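Local atomic coordinates of polysaccharide deacetylase-like protein (Bacillus anthracis, PDB entry 4V33), a protein that is a putative zinc-dependent polysaccharide deacetylase, probably acting on cell-wall glycans, and is required for osmotic stability and cell-shape maintenance in Bacillus anthracis. Residues Ile122-Lys125 and Lys129-Pro132; Glu252-Gly257 and Lys290-Pro295. One frame throughout, in Å; residues are numbered along the deposited sequence.

Contact 1 (Ile122-Lys125 and Lys129-Pro132)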
ATOM      1  N   ILE A 122      26.642 -14.846  -8.654  1.00 18.13           N
ATOM      2  CA  ILE A 122      28.015 -14.932  -9.128  1.00 18.50           C
ATOM      3  C   ILE A 122      28.344 -16.387  -9.393  1.00 18.92           C
ATOM      4  O   ILE A 122      27.709 -17.282  -8.842  1.00 20.51           O
ATOM      5  CB  ILE A 122      29.043 -14.345  -8.120  1.00 18.02           C
ATOM      6  CG1 ILE A 122      29.136 -15.204  -6.852  1.00 19.02           C
ATOM      7  CG2 ILE A 122      28.723 -12.888  -7.811  1.00 18.08           C
ATOM      8  CD1 ILE A 122      30.186 -14.715  -5.861  1.00 18.66           C
ATOM      9  N   GLY A 123      29.317 -16.621 -10.269  1.00 19.53           N
ATOM     10  CA  GLY A 123      29.749 -17.973 -10.554  1.00 20.02           C
ATOM     11  C   GLY A 123      31.115 -18.229  -9.954  1.00 19.80           C
ATOM     12  O   GLY A 123      31.898 -17.296  -9.764  1.00 19.56           O
ATOM     13  N   ILE A 124      31.398 -19.491  -9.646  1.00 20.01           N
ATOM     14  CA  ILE A 124      32.715 -19.886  -9.155  1.00 19.97           C
ATOM     15  C   ILE A 124      33.308 -20.914 -10.105  1.00 23.18           C
ATOM     16  O   ILE A 124      32.660 -21.917 -10.409  1.00 23.04           O
ATOM     17  CB  ILE A 124      32.633 -20.535  -7.758  1.00 20.08           C
ATOM     18  CG1 ILE A 124      31.654 -19.781  -6.851  1.00 22.90           C
ATOM     19  CG2 ILE A 124      34.036 -20.648  -7.137  1.00 19.82           C
ATOM     20  CD1 ILE A 124      32.072 -18.370  -6.534  1.00 21.56           C
ATOM     21  N   LYS A 125      34.533 -20.669 -10.572  1.00 21.85           N
ATOM     22  CA  LYS A 125      35.245 -21.628 -11.422  1.00 22.69           C
ATOM     23  C   LYS A 125      35.907 -22.708 -10.566  1.00 22.46           C
ATOM     24  O   LYS A 125      35.981 -22.585  -9.338  1.00 23.31           O
ATOM     25  CB  LYS A 125      36.335 -20.934 -12.250  1.00 26.63           C
ATOM     26  CG  LYS A 125      35.933 -19.638 -12.933  1.00 35.21           C
ATOM     27  CD  LYS A 125      35.274 -19.862 -14.275  1.00 38.62           C
ATOM     28  CE  LYS A 125      36.233 -20.441 -15.306  1.00 34.90           C
ATOM     29  NZ  LYS A 125      35.531 -20.573 -16.613  1.00 36.48           N
ATOM     30  N   LYS A 129      38.046 -18.896  -8.938  1.00 21.67           N
ATOM     31  CA  LYS A 129      37.824 -17.562  -9.488  1.00 20.41           C
ATOM     32  C   LYS A 129      36.341 -17.212  -9.482  1.00 21.62           C
ATOM     33  O   LYS A 129      35.510 -18.027  -9.880  1.00 21.87           O
ATOM     34  CB  LYS A 129      38.365 -17.478 -10.920  1.00 21.20           C
ATOM     35  CG  LYS A 129      38.182 -16.112 -11.545  1.00 23.40           C
ATOM     36  CD  LYS A 129      38.811 -16.045 -12.924  1.00 26.65           C
ATOM     37  CE  LYS A 129      38.590 -14.682 -13.554  1.00 30.50           C
ATOM     38  NZ  LYS A 129      39.215 -13.595 -12.754  1.00 34.25           N
ATOM     39  N   THR A 130      36.005 -16.012  -9.016  1.00 19.73           N
ATOM     40  CA  THR A 130      34.610 -15.568  -9.034  1.00 19.43           C
ATOM     41  C   THR A 130      34.298 -14.828 -10.328  1.00 20.76           C
ATOM     42  O   THR A 130      35.146 -14.110 -10.872  1.00 22.75           O
ATOM     43  CB  THR A 130      34.258 -14.668  -7.836  1.00 22.49           C
ATOM     44  OG1 THR A 130      35.168 -13.558  -7.785  1.00 21.61           O
ATOM     45  CG2 THR A 130      34.342 -15.457  -6.539  1.00 24.66           C
ATOM     46  N   ILE A 131      33.078 -15.020 -10.816  1.00 20.30           N
ATOM     47  CA  ILE A 131      32.635 -14.456 -12.086  1.00 23.62           C
ATOM     48  C   ILE A 131      31.294 -13.767 -11.879  1.00 23.30           C
ATOM     49  O   ILE A 131      30.327 -14.407 -11.474  1.00 21.52           O
ATOM     50  CB  ILE A 131      32.415 -15.572 -13.133  1.00 21.63           C
ATOM     51  CG1 ILE A 131      33.672 -16.428 -13.296  1.00 24.55           C
ATOM     52  CG2 ILE A 131      31.962 -14.987 -14.476  1.00 29.80           C
ATOM     53  CD1 ILE A 131      34.836 -15.703 -13.957  1.00 28.48           C
ATOM     54  N   PRO A 132      31.225 -12.459 -12.159  1.00 24.14           N
ATOM     55  CA  PRO A 132      29.937 -11.768 -12.058  1.00 25.00           C
ATOM     56  C   PRO A 132      28.960 -12.336 -13.082  1.00 21.33           C
ATOM     57  O   PRO A 132      29.331 -12.542 -14.237  1.00 23.82           O
ATOM     58  CB  PRO A 132      30.283 -10.315 -12.411  1.00 32.15           C
ATOM     59  CG  PRO A 132      31.779 -10.213 -12.267  1.00 32.09           C
ATOM     60  CD  PRO A 132      32.314 -11.567 -12.593  1.00 27.72           C
TER
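A beta hairpin joins strand 115-124 to strand 130-140, and Ile122-Lys125 and Lys129-Pro132 are the two arms next to its turn. The hairpin closes one side of a four-stranded antiparallel sheet, in which 130-140 is an outermost strand; such a sheet is consistent with a fibronectin type III domain. Register follows from the bonds: Gly123 and Ile131 form the hydrogen-bonded pair, flanked by the non-hydrogen-bonded pairs Ile122-Pro132 and Ile124-Thr130. Gly123 N reaches Ile131 O at 2.7 Å, nearly straight at 172°. The return bond, Ile131 N to Gly123 O at 2.8 Å, is more bent (147°). Nearer the turn, Lys125 N gives its hydrogen to Lys129 O at 2.9 Å, and the same oxygen also receives a CA-H...O contact from Ile124 CA at 3.4 Å.

The side chains divide between the two faces. Ile124 and Thr130 keep company on one of them, Ile124 CD1 meeting Thr130 CG2 at 3.7 Å. On the other face Gly123 has no side chain, and Ile131 shares that side with the aliphatic part of Lys125. With CG anti to its carbonyl carbon (chi1 -46°) and further bends at chi2 and chi3, Lys125 crosses the Ile131 side chain at a slant while its amine continues to Thr71 O and a salt bridge with Asp70. On its other side strand 115-124 bonds to strand 74-81 through Ile122 and Gln76. Beside the turn, Lys125 and Lys129 run alongside each other, Lys125 CG lying 3.8 Å from Lys129 CB, and Lys125 CD rests on Ile131 CG1 at 3.9 Å.

Contact 2 (Glu252-Gly257 and Lys290-Pro295)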
ATOM      1  N   GLU A 252      -2.251  22.895   5.038  1.00 24.11           N
ATOM      2  CA  GLU A 252      -1.435  22.484   6.176  1.00 24.17           C
ATOM      3  C   GLU A 252      -1.191  20.970   6.148  1.00 21.11           C
ATOM      4  O   GLU A 252      -0.069  20.499   6.365  1.00 23.00           O
ATOM      5  CB  GLU A 252      -2.112  22.898   7.483  1.00 27.29           C
ATOM      6  CG  GLU A 252      -1.266  22.737   8.726  1.00 39.29           C
ATOM      7  CD  GLU A 252      -1.943  23.308   9.964  1.00 37.29           C
ATOM      8  OE1 GLU A 252      -2.915  24.078   9.814  1.00 37.12           O
ATOM      9  OE2 GLU A 252      -1.500  22.987  11.085  1.00 54.10           O
ATOM     10  N   MET A 253      -2.242  20.211   5.867  1.00 18.98           N
ATOM     11  CA  MET A 253      -2.150  18.753   5.841  1.00 17.22           C
ATOM     12  C   MET A 253      -1.223  18.276   4.733  1.00 19.38           C
ATOM     13  O   MET A 253      -0.399  17.386   4.938  1.00 20.01           O
ATOM     14  CB  MET A 253      -3.540  18.143   5.662  1.00 16.99           C
ATOM     15  CG  MET A 253      -4.426  18.320   6.879  1.00 15.59           C
ATOM     16  SD  MET A 253      -6.174  18.053   6.529  1.00 18.90           S
ATOM     17  CE  MET A 253      -6.220  16.270   6.495  1.00 25.72           C
ATOM     18  N   VAL A 254      -1.357  18.875   3.557  1.00 19.43           N
ATOM     19  CA  VAL A 254      -0.516  18.507   2.427  1.00 20.27           C
ATOM     20  C   VAL A 254       0.926  18.994   2.602  1.00 23.00           C
ATOM     21  O   VAL A 254       1.873  18.237   2.383  1.00 23.43           O
ATOM     22  CB  VAL A 254      -1.114  19.023   1.105  1.00 20.88           C
ATOM     23  CG1 VAL A 254      -0.130  18.844  -0.037  1.00 25.29           C
ATOM     24  CG2 VAL A 254      -2.419  18.300   0.811  1.00 21.67           C
ATOM     25  N   ASP A 255       1.102  20.248   3.013  1.00 23.30           N
ATOM     26  CA  ASP A 255       2.451  20.808   3.133  1.00 23.40           C
ATOM     27  C   ASP A 255       3.303  20.084   4.178  1.00 24.39           C
ATOM     28  O   ASP A 255       4.536  20.081   4.083  1.00 26.06           O
ATOM     29  CB  ASP A 255       2.411  22.307   3.444  1.00 27.47           C
ATOM     30  CG  ASP A 255       1.890  23.139   2.284  1.00 31.78           C
ATOM     31  OD1 ASP A 255       1.689  22.591   1.175  1.00 32.99           O
ATOM     32  OD2 ASP A 255       1.687  24.354   2.488  1.00 35.04           O
ATOM     33  N   SER A 256       2.649  19.471   5.163  1.00 23.02           N
ATOM     34  CA  SER A 256       3.349  18.750   6.231  1.00 21.53           C
ATOM     35  C   SER A 256       4.023  17.485   5.720  1.00 22.84           C
ATOM     36  O   SER A 256       4.879  16.916   6.398  1.00 23.91           O
ATOM     37  CB  SER A 256       2.374  18.355   7.342  1.00 19.15           C
ATOM     38  OG  SER A 256       1.521  17.299   6.915  1.00 19.56           O
ATOM     39  N   GLY A 257       3.611  17.034   4.541  1.00 23.90           N
ATOM     40  CA  GLY A 257       4.090  15.782   3.990  1.00 23.75           C
ATOM     41  C   GLY A 257       3.319  14.577   4.497  1.00 23.77           C
ATOM     42  O   GLY A 257       3.582  13.450   4.083  1.00 24.79           O
ATOM     43  N   LYS A 290      -6.241  21.742  -8.167  1.00 22.40           N
ATOM     44  CA  LYS A 290      -5.959  23.172  -8.121  1.00 25.97           C
ATOM     45  C   LYS A 290      -5.783  23.644  -6.680  1.00 22.50           C
ATOM     46  O   LYS A 290      -4.992  24.548  -6.406  1.00 28.92           O
ATOM     47  CB  LYS A 290      -7.061  23.977  -8.810  1.00 28.90           C
ATOM     48  CG  LYS A 290      -7.144  23.765 -10.311  1.00 37.29           C
ATOM     49  CD  LYS A 290      -8.064  24.797 -10.952  1.00 42.49           C
ATOM     50  CE  LYS A 290      -8.251  24.538 -12.439  1.00 51.38           C
ATOM     51  NZ  LYS A 290      -8.937  23.240 -12.694  1.00 57.02           N
ATOM     52  N   ILE A 291      -6.517  23.024  -5.762  1.00 24.59           N
ATOM     53  CA  ILE A 291      -6.424  23.378  -4.354  1.00 25.32           C
ATOM     54  C   ILE A 291      -5.122  22.881  -3.723  1.00 27.23           C
ATOM     55  O   ILE A 291      -4.451  23.616  -3.002  1.00 29.85           O
ATOM     56  CB  ILE A 291      -7.605  22.797  -3.557  1.00 23.47           C
ATOM     57  CG1 ILE A 291      -8.925  23.389  -4.056  1.00 23.61           C
ATOM     58  CG2 ILE A 291      -7.429  23.068  -2.070  1.00 26.24           C
ATOM     59  CD1 ILE A 291     -10.154  22.743  -3.446  1.00 27.44           C
ATOM     60  N   THR A 292      -4.768  21.629  -3.999  1.00 22.87           N
ATOM     61  CA  THR A 292      -3.624  21.006  -3.328  1.00 24.64           C
ATOM     62  C   THR A 292      -2.297  21.248  -4.028  1.00 28.13           C
ATOM     63  O   THR A 292      -1.238  21.193  -3.398  1.00 29.49           O
ATOM     64  CB  THR A 292      -3.794  19.484  -3.216  1.00 23.69           C
ATOM     65  OG1 THR A 292      -3.715  18.906  -4.527  1.00 21.73           O
ATOM     66  CG2 THR A 292      -5.132  19.124  -2.559  1.00 23.40           C
ATOM     67  N   GLY A 293      -2.346  21.485  -5.337  1.00 24.17           N
ATOM     68  CA  GLY A 293      -1.130  21.602  -6.125  1.00 29.09           C
ATOM     69  C   GLY A 293      -0.423  20.272  -6.325  1.00 25.98           C
ATOM     70  O   GLY A 293       0.723  20.231  -6.784  1.00 29.04           O
ATOM     71  N   LYS A 294      -1.104  19.184  -5.978  1.00 23.26           N
ATOM     72  CA  LYS A 294      -0.561  17.834  -6.109  1.00 23.00           C
ATOM     73  C   LYS A 294      -1.535  16.984  -6.913  1.00 24.09           C
ATOM     74  O   LYS A 294      -2.744  17.233  -6.887  1.00 25.09           O
ATOM     75  CB  LYS A 294      -0.375  17.199  -4.725  1.00 26.53           C
ATOM     76  CG  LYS A 294       0.517  17.978  -3.784  1.00 30.27           C
ATOM     77  CD  LYS A 294       1.964  17.914  -4.214  1.00 41.43           C
ATOM     78  CE  LYS A 294       2.877  18.418  -3.105  1.00 50.19           C
ATOM     79  NZ  LYS A 294       4.306  18.442  -3.519  1.00 49.91           N
ATOM     80  N   PRO A 295      -1.023  15.958  -7.612  1.00 23.06           N
ATOM     81  CA  PRO A 295      -1.903  15.113  -8.426  1.00 25.18           C
ATOM     82  C   PRO A 295      -2.948  14.372  -7.602  1.00 20.79           C
ATOM     83  O   PRO A 295      -2.684  13.944  -6.468  1.00 20.32           O
ATOM     84  CB  PRO A 295      -0.937  14.103  -9.056  1.00 23.54           C
ATOM     85  CG  PRO A 295       0.379  14.810  -9.071  1.00 25.73           C
ATOM     86  CD  PRO A 295       0.399  15.620  -7.807  1.00 22.22           C
TER
HETATM   87  O   HOH W   1      -0.891  22.389  -0.687  1.00 39.36           O
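Nonpolar contact between the C-terminal ends of helices 247-255 and 277-292 comes down to Val254 facing Thr292 and Lys294, within the polysaccharide deacetylase domain. The nearest CA atoms across the contact, those of Val254 and Thr292, are 7.0 Å apart, so side chains fill the gap. Val254 CG1, set anti to the backbone N (chi1 171°), meets Lys294 CG at 3.9 Å, the two side chains passing alongside with their ends pointing opposite ways. The second methyl, Val254 CG2, stands 4.4 Å from Thr292 CG2. Beneath them, Val254 and Thr292 both touch Met261 of strand 259-263, so the helix ends meet over the parallel sheet.

Polar contact across the gap runs through one water. It donates to Thr292 O at 3.0 Å and to Asp255 OD1 at 3.2 Å, linking a carbonyl of one helix end to a carboxylate of the other.

Within each segment, hydroxyls bond to the backbone where the chain leaves the helix. Lys294 N donates to Thr292 OG1 at 3.0 Å, an ST turn around Gly293, which has positive phi. Ser256 OG, also bonded to Ile258 N, gives its hydrogen to Met253 O at 2.8 Å from above the carbonyl plane, just before Gly257, also of positive phi.

With no direct hydrogen bond between the segments, the two helix ends are probably held in place mainly by their shared packing on Met261.

Contact 1 lies at the surface, its centre about 38 Å from the centre of the chain, whereas contact 2 is partly buried, its centre about 20 Å from that of the chain. Their centres are 51 Å apart and their nearest atoms about 38 Å, so neither touches the other, and no secondary-structure element is shared. Sequence separation differs too: three residues divide the arms of contact 1, but 32 lie between the segments of contact 2. The chemistry follows from place. Neighbouring strands in an antiparallel sheet are held by direct backbone bonds and bury 346 Å², while two helix ends above a parallel sheet bury 114 Å², relying on side-chain packing and a bridging water.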